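Local coordinates for oxidoreductase protein (Agrobacterium radiobacter, PDB 5UI9) that binds NAD and a small dihydroxy acid and probably catalyses NAD-dependent oxidation or reduction of a hydroxylated substrate, as in other GFO/IDH/MocA-family enzymes, at residues A187-G192 and H220-S226; A324-A328 and I341-L345; I145-G151 and D247-G253; Q259-L263 and S274-P278; L197-T201 and A328-A333. All blocks are in the same frame, centred on the assembly; numbering follows the deposited sequence.

Interaction 1 (A187-G192 and H220-S226)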
# COMPACT_ATOMS: atom_id res chain seq x y z
N ALA A 187 -9.01 7.19 -7.03
CA ALA A 187 -7.76 7.89 -6.69
C ALA A 187 -7.74 9.31 -7.28
O ALA A 187 -7.38 10.26 -6.58
CB ALA A 187 -6.56 7.09 -7.18
N ARG A 188 -8.17 9.44 -8.53
CA ARG A 188 -8.31 10.77 -9.19
C ARG A 188 -9.35 11.65 -8.52
O ARG A 188 -9.11 12.83 -8.27
CB ARG A 188 -8.73 10.61 -10.65
CG ARG A 188 -7.63 10.19 -11.59
CD ARG A 188 -8.09 10.31 -13.04
NE ARG A 188 -8.56 11.67 -13.35
CZ ARG A 188 -9.80 12.03 -13.70
NH1 ARG A 188 -10.79 11.15 -13.86
NH2 ARG A 188 -10.04 13.32 -13.92
N PHE A 189 -10.52 11.07 -8.28
CA PHE A 189 -11.64 11.75 -7.64
C PHE A 189 -11.24 12.36 -6.30
O PHE A 189 -11.57 13.50 -6.01
CB PHE A 189 -12.80 10.75 -7.48
CG PHE A 189 -14.04 11.33 -6.86
CD1 PHE A 189 -14.68 12.43 -7.43
CD2 PHE A 189 -14.59 10.75 -5.72
CE1 PHE A 189 -15.84 12.94 -6.86
CE2 PHE A 189 -15.75 11.26 -5.14
CZ PHE A 189 -16.38 12.36 -5.72
N ILE A 190 -10.49 11.59 -5.49
CA ILE A 190 -10.06 12.03 -4.16
C ILE A 190 -8.82 12.93 -4.18
O ILE A 190 -8.82 13.98 -3.55
CB ILE A 190 -9.82 10.81 -3.23
CG1 ILE A 190 -11.09 9.95 -3.11
CG2 ILE A 190 -9.35 11.25 -1.85
CD1 ILE A 190 -12.37 10.72 -2.82
N LEU A 191 -7.76 12.51 -4.88
CA LEU A 191 -6.46 13.22 -4.83
C LEU A 191 -6.06 13.95 -6.11
O LEU A 191 -4.93 14.44 -6.21
CB LEU A 191 -5.35 12.25 -4.42
CG LEU A 191 -5.49 11.60 -3.04
CD1 LEU A 191 -4.35 10.62 -2.82
CD2 LEU A 191 -5.51 12.64 -1.94
N GLY A 192 -6.97 14.04 -7.08
CA GLY A 192 -6.72 14.75 -8.34
C GLY A 192 -5.92 13.96 -9.37
O GLY A 192 -5.44 12.84 -9.11
N HIS A 220 0.66 12.10 -7.94
CA HIS A 220 -0.39 13.06 -8.31
C HIS A 220 0.22 14.42 -8.65
O HIS A 220 1.28 14.77 -8.16
CB HIS A 220 -1.43 13.18 -7.21
CG HIS A 220 -2.21 11.92 -6.99
ND1 HIS A 220 -3.44 11.69 -7.57
CD2 HIS A 220 -1.92 10.80 -6.27
CE1 HIS A 220 -3.89 10.50 -7.21
NE2 HIS A 220 -2.98 9.94 -6.42
N GLN A 221 -0.46 15.19 -9.51
CA GLN A 221 0.03 16.52 -9.93
C GLN A 221 0.17 17.50 -8.76
O GLN A 221 1.08 18.33 -8.76
CB GLN A 221 -0.88 17.11 -11.02
CG GLN A 221 -0.84 16.35 -12.34
CD GLN A 221 -1.87 16.84 -13.36
OE1 GLN A 221 -2.61 17.79 -13.12
NE2 GLN A 221 -1.91 16.18 -14.51
N ASN A 222 -0.70 17.38 -7.76
CA ASN A 222 -0.64 18.21 -6.53
C ASN A 222 0.46 17.83 -5.52
O ASN A 222 0.52 18.41 -4.44
CB ASN A 222 -2.02 18.25 -5.83
CG ASN A 222 -2.42 16.91 -5.18
OD1 ASN A 222 -1.60 16.01 -4.97
ND2 ASN A 222 -3.70 16.78 -4.87
N GLY A 223 1.29 16.84 -5.84
CA GLY A 223 2.39 16.42 -4.97
C GLY A 223 2.12 15.15 -4.18
O GLY A 223 3.06 14.48 -3.78
N ALA A 224 0.84 14.82 -3.96
CA ALA A 224 0.46 13.60 -3.23
C ALA A 224 0.95 12.32 -3.91
O ALA A 224 1.08 12.27 -5.13
CB ALA A 224 -1.05 13.53 -3.03
N THR A 225 1.25 11.32 -3.09
CA THR A 225 1.60 9.98 -3.55
C THR A 225 0.47 9.06 -3.14
O THR A 225 -0.07 9.19 -2.05
CB THR A 225 2.89 9.49 -2.88
OG1 THR A 225 3.95 10.40 -3.15
CG2 THR A 225 3.28 8.10 -3.38
N SER A 226 0.11 8.11 -4.00
CA SER A 226 -0.84 7.08 -3.60
C SER A 226 -0.50 5.69 -4.13
O SER A 226 0.27 5.53 -5.08
CB SER A 226 -2.27 7.49 -3.97
OG SER A 226 -2.57 7.20 -5.32
O HOH W 1 -3.54 15.91 -8.20
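His220 meets the C-terminal end of helix 175-191 through one polar bond and one apolar face. The polar bond runs from ND1 of His220 to the carbonyl O of Gly192, 2.8 Å long with an angle of 151° at the hydrogen. The acceptor lies in the plane of the imidazole, whereas the donor stands above the plane of the Gly192 carbonyl. At the other ring nitrogen, NE2 of His220 and OG of Ser226 are hydrogen-bonded at 3.0 Å, so that both ring nitrogens are engaged and the rotation of the imidazole is fixed.

The apolar part is a CH-pi contact. CB of Leu191 sits over one face of the His220 ring, 3.7 Å from its centroid. With CG of Leu191 anti to the carbonyl carbon (chi1 -62°), the side chain continues past the ring at about a right angle to the histidine, and its CD1 comes within 3.9 Å of CB of Ser226. CB of Ala224 borders the same methyl more loosely.

Water and turn bonds complete the contact. A water donates to O of Leu191 at 2.8 Å and accepts from N of Asn222. OD1 of Asn222 takes the amide of Ala224 in a 2.9 Å bond, forming an Asx turn. Leu191 also packs on Pro148, and Ser226 on Phe153, both of strand 148-156.

Gly192, with positive phi, ends the helix, while residues 220-223 form a type I beta turn in the hairpin connection between strands 213-220 and 225-231; the arrangement is a helix-on-sheet contact of the GFO/IDH/MocA C-terminal domain.

Interaction 2 (A324-A328 and I341-L345)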
# COMPACT_ATOMS: atom_id res chain seq x y z
N ALA A 324 -6.56 6.72 -19.39
CA ALA A 324 -5.11 6.86 -19.57
C ALA A 324 -4.30 6.10 -18.52
O ALA A 324 -3.28 5.50 -18.85
CB ALA A 324 -4.71 8.33 -19.57
N LEU A 325 -4.77 6.14 -17.28
CA LEU A 325 -4.10 5.46 -16.17
C LEU A 325 -4.16 3.95 -16.32
O LEU A 325 -3.20 3.26 -15.97
CB LEU A 325 -4.68 5.87 -14.80
CG LEU A 325 -4.80 7.36 -14.46
CD1 LEU A 325 -5.39 7.55 -13.08
CD2 LEU A 325 -3.47 8.09 -14.57
N VAL A 326 -5.27 3.44 -16.85
CA VAL A 326 -5.41 2.01 -17.14
C VAL A 326 -4.40 1.57 -18.21
O VAL A 326 -3.67 0.60 -18.01
CB VAL A 326 -6.85 1.64 -17.58
CG1 VAL A 326 -6.93 0.21 -18.13
CG2 VAL A 326 -7.81 1.79 -16.40
N GLU A 327 -4.37 2.29 -19.32
CA GLU A 327 -3.46 1.97 -20.42
C GLU A 327 -1.99 2.14 -19.99
O GLU A 327 -1.14 1.33 -20.35
CB GLU A 327 -3.79 2.82 -21.66
CG GLU A 327 -3.02 2.43 -22.91
CD GLU A 327 -3.67 2.94 -24.19
OE1 GLU A 327 -4.79 2.48 -24.50
OE2 GLU A 327 -3.07 3.81 -24.87
N ALA A 328 -1.71 3.18 -19.19
CA ALA A 328 -0.38 3.40 -18.63
C ALA A 328 0.05 2.28 -17.68
O ALA A 328 1.23 1.92 -17.66
CB ALA A 328 -0.32 4.74 -17.92
N ILE A 341 1.86 10.41 -17.73
CA ILE A 341 0.44 10.47 -18.09
C ILE A 341 0.15 11.66 -19.00
O ILE A 341 -0.60 11.53 -19.97
CB ILE A 341 -0.46 10.51 -16.83
CG1 ILE A 341 -0.21 9.28 -15.94
CG2 ILE A 341 -1.94 10.61 -17.23
CD1 ILE A 341 -0.35 7.94 -16.64
N GLY A 342 0.75 12.81 -18.69
CA GLY A 342 0.62 14.03 -19.50
C GLY A 342 0.95 13.82 -20.97
O GLY A 342 0.24 14.34 -21.84
N ALA A 343 1.99 13.04 -21.25
CA ALA A 343 2.42 12.74 -22.62
C ALA A 343 1.40 11.93 -23.43
O ALA A 343 1.42 11.98 -24.65
CB ALA A 343 3.77 12.01 -22.60
N MET A 344 0.54 11.18 -22.75
CA MET A 344 -0.49 10.37 -23.41
C MET A 344 -1.72 11.18 -23.83
O MET A 344 -2.40 10.79 -24.77
CB MET A 344 -0.96 9.24 -22.50
CG MET A 344 0.14 8.29 -22.04
SD MET A 344 -0.48 7.15 -20.78
CE MET A 344 -1.30 5.93 -21.81
N LEU A 345 -2.02 12.27 -23.12
CA LEU A 345 -3.27 13.02 -23.32
C LEU A 345 -3.10 14.21 -24.27
O LEU A 345 -2.00 14.63 -24.62
CB LEU A 345 -3.82 13.49 -21.97
CG LEU A 345 -4.21 12.36 -21.01
CD1 LEU A 345 -4.34 12.88 -19.59
CD2 LEU A 345 -5.50 11.68 -21.46
OXT LEU A 345 -4.09 14.78 -24.70
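Ala324 meets the C-terminal tail through both its methyl and its carbonyl. CB of Ala324 lies 3.9 Å from CD2 of Leu345, the last residue of the chain, and also approaches CG2 of Ile341. Its carbonyl O is 3.6 Å from CE of Met344, a van der Waals contact at an oxygen already bonded within the helix to N of Ala328.

Leu325 starts away from the tail, but its CD2 methyl turns back to it. This branch lies 3.7 Å from CG1 of Ile341 and equally near CD1 of the same residue, the two side chains meeting at about a right angle.

Glu327 contributes its aliphatic part. CB lies 4.0 Å from CE of Met344, and the extended chain runs on past that methyl; its carboxylate has a partner outside the contact, OE1 accepting from N of Leu104.

Ala328 closes the series with a single methyl that touches two tail side chains. CD1 of Ile341 is only 3.4 Å from CB of Ala328, tighter than ordinary carbon packing, and SD of Met344 is 3.7 Å from the same CB. The extended chi2 of the methionine (172°) carries the sulfur to Ala328, and the bend at chi3 (81°) turns CE to the Ala324 carbonyl and the Glu327 stem. No hydrogen bond joins the two segments.

The tail thus packs against helix 316-335 just after strand 339-340. Leu325 and Ile341 both pack on Val194 and Leu197 of strand 194-202, Leu325 also reaches Leu184 and Arg188 of helix 175-191, and Ala324 and Met344 touch Leu104 at helix 104-116.

Interaction 3 (I145-G151 and D247-G253)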
# COMPACT_ATOMS: atom_id res chain seq x y z
N ILE A 145 -8.81 17.40 7.57
CA ILE A 145 -7.48 16.81 7.75
C ILE A 145 -6.34 17.59 7.09
O ILE A 145 -5.22 17.08 6.98
CB ILE A 145 -7.45 15.33 7.29
CG1 ILE A 145 -7.62 15.18 5.78
CG2 ILE A 145 -8.52 14.53 8.03
CD1 ILE A 145 -7.06 13.86 5.27
N GLY A 146 -6.62 18.83 6.68
CA GLY A 146 -5.64 19.66 5.98
C GLY A 146 -5.44 19.21 4.55
O GLY A 146 -6.33 18.60 3.95
N GLU A 147 -4.26 19.51 4.00
CA GLU A 147 -3.92 19.14 2.62
C GLU A 147 -3.50 17.68 2.59
O GLU A 147 -2.58 17.30 3.32
CB GLU A 147 -2.78 20.01 2.08
CG GLU A 147 -3.06 21.51 2.00
CD GLU A 147 -4.05 21.91 0.90
OE1 GLU A 147 -4.48 21.06 0.09
OE2 GLU A 147 -4.40 23.12 0.85
N PRO A 148 -4.13 16.85 1.73
CA PRO A 148 -3.71 15.45 1.61
C PRO A 148 -2.32 15.30 0.99
O PRO A 148 -2.01 16.01 0.04
CB PRO A 148 -4.78 14.84 0.69
CG PRO A 148 -5.26 15.99 -0.14
CD PRO A 148 -5.16 17.21 0.73
N PHE A 149 -1.49 14.42 1.54
CA PHE A 149 -0.16 14.12 0.96
C PHE A 149 0.06 12.65 0.57
O PHE A 149 0.98 12.35 -0.20
CB PHE A 149 0.97 14.63 1.88
CG PHE A 149 1.07 13.92 3.21
CD1 PHE A 149 1.73 12.70 3.32
CD2 PHE A 149 0.53 14.50 4.36
CE1 PHE A 149 1.83 12.05 4.55
CE2 PHE A 149 0.64 13.86 5.59
CZ PHE A 149 1.29 12.64 5.69
N TRP A 150 -0.75 11.74 1.10
CA TRP A 150 -0.57 10.33 0.85
C TRP A 150 -1.91 9.63 0.88
O TRP A 150 -2.79 9.99 1.66
CB TRP A 150 0.35 9.70 1.90
CG TRP A 150 0.72 8.29 1.60
CD1 TRP A 150 1.75 7.85 0.81
CD2 TRP A 150 0.05 7.11 2.07
NE1 TRP A 150 1.76 6.48 0.76
CE2 TRP A 150 0.74 6.00 1.53
CE3 TRP A 150 -1.05 6.89 2.90
CZ2 TRP A 150 0.35 4.69 1.79
CZ3 TRP A 150 -1.43 5.58 3.17
CH2 TRP A 150 -0.73 4.50 2.61
N GLY A 151 -2.07 8.61 0.03
CA GLY A 151 -3.27 7.79 0.08
C GLY A 151 -3.04 6.34 -0.29
O GLY A 151 -2.07 6.01 -0.94
N ASP A 247 -7.18 4.84 2.85
CA ASP A 247 -6.40 5.60 3.83
C ASP A 247 -5.99 6.90 3.16
O ASP A 247 -5.54 6.87 2.03
CB ASP A 247 -5.13 4.84 4.24
CG ASP A 247 -5.41 3.46 4.83
OD1 ASP A 247 -6.58 3.08 5.04
OD2 ASP A 247 -4.43 2.74 5.06
N ILE A 248 -6.16 8.02 3.86
CA ILE A 248 -5.62 9.30 3.43
C ILE A 248 -4.90 9.95 4.61
O ILE A 248 -5.46 10.02 5.70
CB ILE A 248 -6.71 10.29 2.96
CG1 ILE A 248 -7.67 9.65 1.94
CG2 ILE A 248 -6.08 11.56 2.37
CD1 ILE A 248 -7.07 9.37 0.58
N ASP A 249 -3.67 10.43 4.38
CA ASP A 249 -2.95 11.23 5.36
C ASP A 249 -2.87 12.67 4.88
O ASP A 249 -2.52 12.93 3.72
CB ASP A 249 -1.53 10.68 5.58
CG ASP A 249 -1.50 9.33 6.28
OD1 ASP A 249 -2.58 8.76 6.58
OD2 ASP A 249 -0.37 8.84 6.53
N GLY A 250 -3.20 13.60 5.77
CA GLY A 250 -3.09 15.03 5.50
C GLY A 250 -2.26 15.73 6.55
O GLY A 250 -1.90 15.14 7.57
N THR A 251 -1.96 17.00 6.30
CA THR A 251 -1.12 17.80 7.20
C THR A 251 -1.70 17.98 8.61
O THR A 251 -0.94 18.14 9.57
CB THR A 251 -0.84 19.20 6.61
OG1 THR A 251 -2.09 19.84 6.30
CG2 THR A 251 0.02 19.11 5.35
N GLN A 252 -3.03 17.95 8.74
CA GLN A 252 -3.72 18.11 10.03
C GLN A 252 -4.53 16.88 10.48
O GLN A 252 -5.25 16.97 11.48
CB GLN A 252 -4.65 19.33 9.97
CG GLN A 252 -3.94 20.66 9.75
CD GLN A 252 -4.91 21.81 9.51
OE1 GLN A 252 -6.11 21.70 9.78
NE2 GLN A 252 -4.39 22.91 8.99
N GLY A 253 -4.42 15.75 9.78
CA GLY A 253 -5.22 14.59 10.14
C GLY A 253 -5.18 13.40 9.21
O GLY A 253 -4.35 13.33 8.30
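A classic beta bulge interrupts the antiparallel pairing of strands 148-156 and 245-250, with Phe149 and Trp150 both facing Asp249. The carbonyl O of Asp249 accepts from N of Phe149 at 2.8 Å, in the carbonyl plane and nearly straight (169°), and more weakly from N of Trp150. In return, N of Asp249 donates to O of Trp150 at 2.9 Å.

Beyond the bulge the segments stay bonded as they leave the sheet: N of Thr251 donates to O of Glu147 at 3.1 Å, OG1 of Thr251 accepts from N of Glu147, and N of Gln252 donates to O of Ile145 at 2.9 Å. CA of Gly250 makes CA-H...O contacts with O of Ile145 and O of Glu147.

Because CG of Phe149 stands between its backbone N and carbonyl carbon (chi1 66°), the ring folds over Asp249, whose CB lies over one face, 3.4 Å from CZ. On the other sheet face CD1 of Ile145 meets CG2 of Ile248 at 3.8 Å.

The Asp249 carboxylate bonds Arg256 through OD1 and, through OD2, Arg156 and Thr234 of the second subunit. This bulged pair belongs to the open mixed sheet of the GFO/IDH/MocA C-terminal domain, here at the subunit interface.

Interaction 4 (Q259-L263 and S274-P278)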
# COMPACT_ATOMS: atom_id res chain seq x y z
N GLN A 259 -13.08 -1.84 6.49
CA GLN A 259 -14.11 -2.87 6.23
C GLN A 259 -15.39 -2.64 7.02
O GLN A 259 -15.34 -2.25 8.18
CB GLN A 259 -13.52 -4.28 6.53
CG GLN A 259 -14.51 -5.41 6.84
CD GLN A 259 -14.92 -6.21 5.62
OE1 GLN A 259 -14.13 -7.00 5.10
NE2 GLN A 259 -16.17 -6.05 5.18
N GLY A 260 -16.54 -2.90 6.40
CA GLY A 260 -17.85 -2.66 7.01
C GLY A 260 -18.28 -1.20 6.97
O GLY A 260 -19.15 -0.81 7.74
N TYR A 261 -17.67 -0.42 6.07
CA TYR A 261 -17.99 1.00 5.86
C TYR A 261 -17.79 1.89 7.09
O TYR A 261 -18.50 2.89 7.26
CB TYR A 261 -19.41 1.15 5.31
CG TYR A 261 -19.68 0.28 4.12
CD1 TYR A 261 -19.13 0.60 2.89
CD2 TYR A 261 -20.46 -0.88 4.22
CE1 TYR A 261 -19.36 -0.19 1.77
CE2 TYR A 261 -20.70 -1.68 3.11
CZ TYR A 261 -20.15 -1.33 1.89
OH TYR A 261 -20.35 -2.10 0.77
N ARG A 262 -16.82 1.54 7.92
CA ARG A 262 -16.49 2.35 9.08
C ARG A 262 -15.53 3.46 8.67
O ARG A 262 -14.49 3.19 8.08
CB ARG A 262 -15.88 1.47 10.17
CG ARG A 262 -15.70 2.20 11.49
CD ARG A 262 -15.57 1.24 12.66
NE ARG A 262 -14.24 0.62 12.74
CZ ARG A 262 -13.14 1.21 13.24
NH1 ARG A 262 -13.18 2.46 13.71
NH2 ARG A 262 -11.99 0.54 13.27
N LEU A 263 -15.88 4.70 8.99
CA LEU A 263 -15.13 5.88 8.57
C LEU A 263 -14.56 6.60 9.78
O LEU A 263 -15.29 7.24 10.54
CB LEU A 263 -16.05 6.81 7.76
CG LEU A 263 -15.50 8.13 7.23
CD1 LEU A 263 -14.26 7.91 6.38
CD2 LEU A 263 -16.58 8.83 6.41
N SER A 274 -17.82 7.28 11.97
CA SER A 274 -19.12 7.31 11.31
C SER A 274 -19.39 6.00 10.57
O SER A 274 -18.47 5.29 10.17
CB SER A 274 -19.19 8.47 10.33
OG SER A 274 -18.89 9.69 10.98
N ASP A 275 -20.68 5.72 10.40
CA ASP A 275 -21.16 4.60 9.61
C ASP A 275 -21.50 5.11 8.21
O ASP A 275 -22.54 5.74 8.01
CB ASP A 275 -22.38 3.96 10.29
CG ASP A 275 -22.89 2.72 9.56
OD1 ASP A 275 -22.32 2.33 8.52
OD2 ASP A 275 -23.88 2.13 10.05
N ALA A 276 -20.63 4.80 7.25
CA ALA A 276 -20.80 5.23 5.86
C ALA A 276 -21.45 4.14 4.99
O ALA A 276 -21.22 4.09 3.78
CB ALA A 276 -19.45 5.65 5.29
N SER A 277 -22.26 3.27 5.60
CA SER A 277 -22.89 2.16 4.89
C SER A 277 -23.83 2.65 3.79
O SER A 277 -24.43 3.72 3.90
CB SER A 277 -23.68 1.28 5.84
OG SER A 277 -22.82 0.58 6.69
N PRO A 278 -23.99 1.84 2.73
CA PRO A 278 -24.93 2.19 1.69
C PRO A 278 -26.34 1.84 2.11
O PRO A 278 -26.56 1.03 3.01
CB PRO A 278 -24.48 1.32 0.52
CG PRO A 278 -23.99 0.08 1.18
CD PRO A 278 -23.35 0.54 2.47
O HOH W 2 -16.20 10.17 10.92
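The open end of the beta hairpin formed by strands 262-266 and 271-275 joins these segments, at the border of the mixed sheet. Tyr261 and Arg262 form a G1 beta bulge opposite Ser258 of the adjoining strand. Across the hairpin, Leu263 and Ser274 are a hydrogen-bonded antiparallel pair: N of Leu263 donates to O of Ser274 and N of Ser274 to O of Leu263, each at 2.9 Å. A water spans the same pair, donating to O of Leu263 and hydrogen-bonded to OG of Ser274 at 2.7 Å.

Past the strands the pairing continues with one bond from N of Ala276 to O of Tyr261, 2.9 Å and nearly along the C=O axis. The chain then turns through an Asx turn, in which OD1 of Asp275 grips both OG of Ser277, by its syn lone pair at 2.6 Å, and N of Ser277, from above the carboxylate plane. This turn directs Pro278 toward the tyrosine, which also touches Pro132 of helix 131-141 and Asn290 of helix 289-308. CD of Pro278 lies over one face of the Tyr261 ring, 3.6 Å from its centroid and 16° off the normal, with CE2 its closest ring atom at 3.5 Å.

Interaction 5 (L197-T201 and A328-A333)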
# COMPACT_ATOMS: atom_id res chain seq x y z
N LEU A 197 3.08 7.29 -13.20
CA LEU A 197 2.48 6.04 -12.76
C LEU A 197 3.44 4.86 -12.98
O LEU A 197 4.12 4.81 -14.00
CB LEU A 197 1.18 5.83 -13.54
CG LEU A 197 0.31 4.60 -13.29
CD1 LEU A 197 -1.16 4.91 -13.52
CD2 LEU A 197 0.74 3.41 -14.13
N THR A 198 3.48 3.94 -12.02
CA THR A 198 4.26 2.70 -12.13
C THR A 198 3.41 1.53 -11.63
O THR A 198 2.79 1.63 -10.58
CB THR A 198 5.54 2.74 -11.27
OG1 THR A 198 6.05 4.07 -11.22
CG2 THR A 198 6.60 1.81 -11.83
N ALA A 199 3.38 0.43 -12.39
CA ALA A 199 2.49 -0.69 -12.09
C ALA A 199 3.19 -2.04 -12.17
O ALA A 199 4.20 -2.20 -12.85
CB ALA A 199 1.29 -0.66 -13.02
N ARG A 200 2.63 -3.00 -11.43
CA ARG A 200 3.07 -4.39 -11.42
C ARG A 200 1.84 -5.27 -11.42
O ARG A 200 0.87 -4.97 -10.73
CB ARG A 200 3.89 -4.70 -10.16
CG ARG A 200 5.12 -3.83 -9.99
CD ARG A 200 6.16 -4.14 -11.04
NE ARG A 200 7.39 -3.38 -10.80
CZ ARG A 200 7.67 -2.17 -11.28
NH1 ARG A 200 6.85 -1.53 -12.11
NH2 ARG A 200 8.82 -1.60 -10.95
N THR A 201 1.88 -6.35 -12.20
CA THR A 201 0.76 -7.29 -12.30
C THR A 201 1.23 -8.74 -12.26
O THR A 201 2.37 -9.04 -12.59
CB THR A 201 0.01 -7.13 -13.63
OG1 THR A 201 0.88 -7.45 -14.72
CG2 THR A 201 -0.53 -5.72 -13.79
N ALA A 328 -1.71 3.18 -19.19
CA ALA A 328 -0.38 3.40 -18.63
C ALA A 328 0.05 2.28 -17.68
O ALA A 328 1.23 1.92 -17.66
CB ALA A 328 -0.32 4.74 -17.92
N ALA A 329 -0.88 1.75 -16.90
CA ALA A 329 -0.60 0.65 -15.98
C ALA A 329 -0.20 -0.63 -16.70
O ALA A 329 0.75 -1.30 -16.28
CB ALA A 329 -1.78 0.40 -15.05
N TYR A 330 -0.91 -0.97 -17.78
CA TYR A 330 -0.55 -2.13 -18.61
C TYR A 330 0.82 -1.95 -19.26
O TYR A 330 1.65 -2.86 -19.23
CB TYR A 330 -1.62 -2.43 -19.67
CG TYR A 330 -2.81 -3.18 -19.11
CD1 TYR A 330 -2.67 -4.49 -18.64
CD2 TYR A 330 -4.07 -2.58 -19.02
CE1 TYR A 330 -3.74 -5.18 -18.11
CE2 TYR A 330 -5.15 -3.27 -18.49
CZ TYR A 330 -4.98 -4.57 -18.04
OH TYR A 330 -6.04 -5.27 -17.50
N GLU A 331 1.05 -0.76 -19.83
CA GLU A 331 2.35 -0.40 -20.40
C GLU A 331 3.47 -0.58 -19.37
O GLU A 331 4.43 -1.30 -19.62
CB GLU A 331 2.33 1.04 -20.92
CG GLU A 331 3.58 1.48 -21.68
CD GLU A 331 3.49 2.90 -22.23
OE1 GLU A 331 2.36 3.38 -22.52
OE2 GLU A 331 4.55 3.54 -22.37
N SER A 332 3.30 0.06 -18.21
CA SER A 332 4.31 0.01 -17.14
C SER A 332 4.60 -1.40 -16.64
O SER A 332 5.75 -1.73 -16.39
CB SER A 332 3.87 0.88 -15.95
OG SER A 332 4.82 0.82 -14.91
N ALA A 333 3.55 -2.21 -16.50
CA ALA A 333 3.71 -3.58 -16.01
C ALA A 333 4.49 -4.46 -16.98
O ALA A 333 5.20 -5.37 -16.55
CB ALA A 333 2.34 -4.20 -15.73
O HOH W 3 4.60 -6.67 -13.56
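Ser332 holds OG anti to its own backbone N (chi1 179°), which carries the hydroxyl across to strand 194-202, where it accepts from N of Ala199. Leu197, likewise extended at its first torsion, lays its CD2 methyl on the helix 3.6 Å from CA of Ala329.

The Ser332-Ala199 bond is 2.9 Å long with an angle of 159° at the hydrogen and is the one direct hydrogen bond between the segments. OG of Ser332 is also hydrogen-bonded to O of Arg337, so a single hydroxyl links the helix, the strand and the turn that follows the helix. The CG2 methyl of Thr198 lies 3.7 Å from OG of Ser332.

Helix 316-335 here packs across the sheet of the C-terminal domain, the segment axes 6.3 Å apart at their closest and 67° from parallel. Small residues permit this close approach. CB of Ala199 sits 3.4 Å from O of Ala329 and 3.8 Å from CB of the same residue, while CA of Ala333 makes a CA-H...O contact with O of Ala199. Ile216 of the neighbouring strand touches both Ala199 and Ala329.

At the far end, CB of Ala333 rests against OG1 and CG2 of Thr201, and a water accepts from N of Thr201 while donating weakly to O of Ala333. Arg200 turns its NH1 to O of Ala199 at 2.8 Å, and its NE forms a salt bridge with Asp219 of the second subunit.

How the interactions relate
Interactions 1, 3, 4 and 5 all reach the same mixed sheet, whereas interaction 2 places the chain terminus against helix 316-335, the helix that interaction 5 packs on strand 194-202; Ala328 serves both. Interactions 1 and 5 are buried helix contacts, each combining apolar packing with one direct hydrogen bond. Interactions 3 and 4 are partly buried strand pairings dominated by backbone bonds, the first against the second subunit and the second, more exposed, at the outer hairpin. Interaction 2 is purely van der Waals across its segments. Interactions 1 and 3 join where Thr225 probably bonds Phe149 and Gly151, and interactions 1 and 2 meet through Arg188 and Leu325.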